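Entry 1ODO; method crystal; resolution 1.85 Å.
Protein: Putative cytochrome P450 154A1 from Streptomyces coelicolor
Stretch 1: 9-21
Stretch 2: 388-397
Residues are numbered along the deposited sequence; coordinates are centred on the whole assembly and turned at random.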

# COMPACT_ATOMS: atom_id res chain seq x y z
N VAL A 9 -13.87 14.75 10.69
CA VAL A 9 -12.43 14.62 10.89
C VAL A 9 -11.97 13.17 11.03
O VAL A 9 -12.34 12.48 11.98
N LEU A 10 -11.16 12.71 10.08
CA LEU A 10 -10.65 11.35 10.11
C LEU A 10 -9.53 11.25 11.14
O LEU A 10 -8.62 12.08 11.17
N ASP A 11 -9.61 10.23 11.99
CA ASP A 11 -8.63 9.98 13.04
C ASP A 11 -7.22 9.69 12.51
O ASP A 11 -6.98 8.66 11.89
N PRO A 12 -6.26 10.61 12.76
CA PRO A 12 -4.88 10.44 12.30
C PRO A 12 -4.17 9.22 12.89
O PRO A 12 -3.17 8.76 12.34
N THR A 13 -4.67 8.71 14.00
CA THR A 13 -4.06 7.54 14.65
C THR A 13 -4.62 6.20 14.16
O THR A 13 -4.11 5.15 14.53
N GLY A 14 -5.66 6.26 13.33
CA GLY A 14 -6.28 5.05 12.81
C GLY A 14 -6.66 4.04 13.88
O GLY A 14 -6.57 2.83 13.66
N ALA A 15 -7.11 4.54 15.02
CA ALA A 15 -7.49 3.70 16.15
C ALA A 15 -8.66 2.73 15.98
O ALA A 15 -8.71 1.70 16.66
N ASP A 16 -9.59 3.03 15.09
CA ASP A 16 -10.73 2.14 14.88
C ASP A 16 -11.28 2.30 13.47
O ASP A 16 -12.33 2.92 13.27
N HIS A 17 -10.58 1.72 12.50
CA HIS A 17 -11.00 1.82 11.11
C HIS A 17 -12.33 1.14 10.78
O HIS A 17 -13.01 1.55 9.85
N HIS A 18 -12.70 0.10 11.54
CA HIS A 18 -13.97 -0.58 11.27
C HIS A 18 -15.13 0.36 11.54
O HIS A 18 -16.09 0.42 10.77
N THR A 19 -15.06 1.10 12.64
CA THR A 19 -16.13 2.03 12.96
C THR A 19 -16.07 3.15 11.93
O THR A 19 -17.10 3.65 11.48
N GLU A 20 -14.86 3.53 11.55
CA GLU A 20 -14.68 4.60 10.57
C GLU A 20 -15.38 4.23 9.26
O GLU A 20 -16.00 5.09 8.63
N HIS A 21 -15.29 2.97 8.85
CA HIS A 21 -15.94 2.54 7.61
C HIS A 21 -17.43 2.85 7.67
O HIS A 21 -18.00 3.42 6.74
N PRO A 388 -3.13 -3.80 18.92
CA PRO A 388 -3.45 -2.47 18.41
C PRO A 388 -2.99 -2.24 16.97
O PRO A 388 -2.00 -2.82 16.52
N PRO A 389 -3.70 -1.37 16.24
CA PRO A 389 -3.34 -1.09 14.85
C PRO A 389 -2.17 -0.12 14.71
O PRO A 389 -1.90 0.69 15.60
N VAL A 390 -1.47 -0.22 13.58
CA VAL A 390 -0.35 0.66 13.32
C VAL A 390 -1.00 2.05 13.35
O VAL A 390 -2.10 2.24 12.83
N PRO A 391 -0.34 3.04 13.98
CA PRO A 391 -0.89 4.40 14.07
C PRO A 391 -0.87 5.11 12.72
O PRO A 391 0.03 5.90 12.44
N SER A 392 -1.87 4.84 11.89
CA SER A 392 -1.95 5.46 10.58
C SER A 392 -3.36 5.46 10.01
O SER A 392 -4.10 4.49 10.15
N LEU A 393 -3.70 6.57 9.36
CA LEU A 393 -5.01 6.73 8.75
C LEU A 393 -4.94 6.04 7.38
O LEU A 393 -5.95 5.70 6.78
N ILE A 394 -3.71 5.82 6.91
CA ILE A 394 -3.48 5.18 5.62
C ILE A 394 -3.18 3.69 5.73
O ILE A 394 -3.91 2.86 5.19
N SER A 395 -2.10 3.34 6.44
CA SER A 395 -1.72 1.94 6.61
C SER A 395 -2.67 1.16 7.51
O SER A 395 -3.09 1.66 8.56
N ASN A 396 -2.98 -0.07 7.11
CA ASN A 396 -3.88 -0.94 7.87
C ASN A 396 -3.17 -2.24 8.28
O ASN A 396 -3.09 -3.19 7.50
N GLY A 397 -2.63 -2.26 9.49
CA GLY A 397 -1.94 -3.44 9.97
C GLY A 397 -1.86 -3.43 11.49
O GLY A 397 -2.32 -2.50 12.13

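Packing between these stretches centres on Leu393, which loses 104 Å² to the other segment, the largest share of any residue. Its CA-to-CB bond runs sideways, but chi1 t (170°) and chi2 p (61°) bring Leu393 CD1 to 3.7 Å from Leu10 CB, 3.7 Å from Asp11 O and 3.5 Å from Glu20 OE1. Leu10 points toward this methyl with an m,t rotamer. Glu20 also points inward; chi1 and chi2 are both t, extending the chain before chi3 turns to -91°.

The Asp11 carboxylate bonds within its own segment. With chi1 t, Asp11 OD1 accepts from Thr13 N (3.0 Å) and Thr13 OG1 (2.8 Å), while Asp11 OD2 accepts from Ala15 N (3.2 Å), bracing the type I turn from Asp11 to Gly14. The p rotamer of Thr13 (71°) suits its hydroxyl bond. At Gly14, phi is positive, and an ideal CB would lie 2.1 Å from Ser392 O, a clash.

His17, chi1 p (73°), points toward Asn396, whose OD1 lies over one ring face; His17 NE2 to Asn396 OD1 is 3.3 Å, but the angle is too poor for a hydrogen bond. Pro389 CG packs 3.4 Å from Gly14 O. No clear direct hydrogen bond crosses; instead, one water donates to Thr13 O (2.6 Å) and weakly to Pro389 O (3.3 Å).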

# COMPACT_ATOMS: atom_id res chain seq x y z
CB VAL A 9 -11.98 15.41 12.13
CG1 VAL A 9 -10.46 15.35 12.26
CG2 VAL A 9 -12.44 16.85 12.02
CB LEU A 10 -10.15 10.94 8.72
CG LEU A 10 -11.21 11.05 7.61
CD1 LEU A 10 -10.63 10.51 6.31
CD2 LEU A 10 -12.46 10.28 8.00
CB ASP A 11 -9.14 8.81 13.90
CG ASP A 11 -8.21 8.44 15.03
OD1 ASP A 11 -7.29 9.22 15.36
OD2 ASP A 11 -8.42 7.36 15.62
CB PRO A 12 -4.20 11.74 12.74
CG PRO A 12 -5.33 12.72 12.84
CD PRO A 12 -6.43 11.90 13.45
CB THR A 13 -4.22 7.59 16.18
OG1 THR A 13 -5.59 7.36 16.53
CG2 THR A 13 -3.80 8.95 16.71
CB ALA A 15 -7.75 4.59 17.38
CB ASP A 16 -11.82 2.47 15.91
CG ASP A 16 -12.99 1.52 15.86
OD1 ASP A 16 -12.96 0.56 15.06
OD2 ASP A 16 -13.95 1.72 16.64
CB HIS A 17 -9.88 1.32 10.18
CG HIS A 17 -9.67 -0.16 10.18
ND1 HIS A 17 -9.30 -0.86 11.31
CD2 HIS A 17 -9.74 -1.07 9.18
CE1 HIS A 17 -9.15 -2.14 11.01
NE2 HIS A 17 -9.41 -2.29 9.72
CB HIS A 18 -14.13 -1.83 12.14
CG HIS A 18 -13.18 -2.93 11.80
ND1 HIS A 18 -12.83 -3.23 10.50
CD2 HIS A 18 -12.54 -3.83 12.58
CE1 HIS A 18 -12.01 -4.27 10.50
NE2 HIS A 18 -11.82 -4.65 11.75
CB THR A 19 -15.97 2.63 14.37
OG1 THR A 19 -16.14 1.59 15.34
CG2 THR A 19 -17.02 3.72 14.61
CB GLU A 20 -13.19 4.84 10.31
CG GLU A 20 -12.93 5.88 9.23
CD GLU A 20 -11.45 6.12 9.00
OE1 GLU A 20 -10.88 7.02 9.66
OE2 GLU A 20 -10.86 5.40 8.17
CB HIS A 21 -15.81 1.02 7.38
CG HIS A 21 -14.41 0.53 7.22
ND1 HIS A 21 -13.38 1.34 6.80
CD2 HIS A 21 -13.88 -0.70 7.39
CE1 HIS A 21 -12.27 0.62 6.71
NE2 HIS A 21 -12.55 -0.62 7.06
CB PRO A 388 -2.76 -1.55 19.41
CG PRO A 388 -1.54 -2.34 19.79
CD PRO A 388 -2.13 -3.72 20.00
CB PRO A 389 -4.63 -0.49 14.29
CG PRO A 389 -5.14 0.30 15.47
CD PRO A 389 -4.93 -0.66 16.63
CB VAL A 390 0.24 0.39 11.92
CG1 VAL A 390 1.15 1.53 11.51
CG2 VAL A 390 1.00 -0.92 11.93
CB PRO A 391 0.03 5.08 15.09
CG PRO A 391 0.57 3.93 15.90
CD PRO A 391 0.85 2.91 14.83
CB SER A 392 -1.01 4.73 9.61
OG SER A 392 -1.05 5.32 8.32
CB LEU A 393 -5.32 8.22 8.58
CG LEU A 393 -6.53 8.64 7.75
CD1 LEU A 393 -7.81 8.10 8.38
CD2 LEU A 393 -6.58 10.16 7.68
CB ILE A 394 -2.33 5.89 4.86
CG1 ILE A 394 -2.68 7.37 4.66
CG2 ILE A 394 -2.10 5.21 3.51
CD1 ILE A 394 -1.58 8.18 4.00
CB SER A 395 -0.30 1.83 7.16
OG SER A 395 0.64 2.33 6.23
CB ASN A 396 -5.12 -1.25 7.03
CG ASN A 396 -6.09 -2.20 7.73
OD1 ASN A 396 -6.17 -2.24 8.95
ND2 ASN A 396 -6.83 -2.97 6.93
O HOH W 1 -3.35 3.53 16.48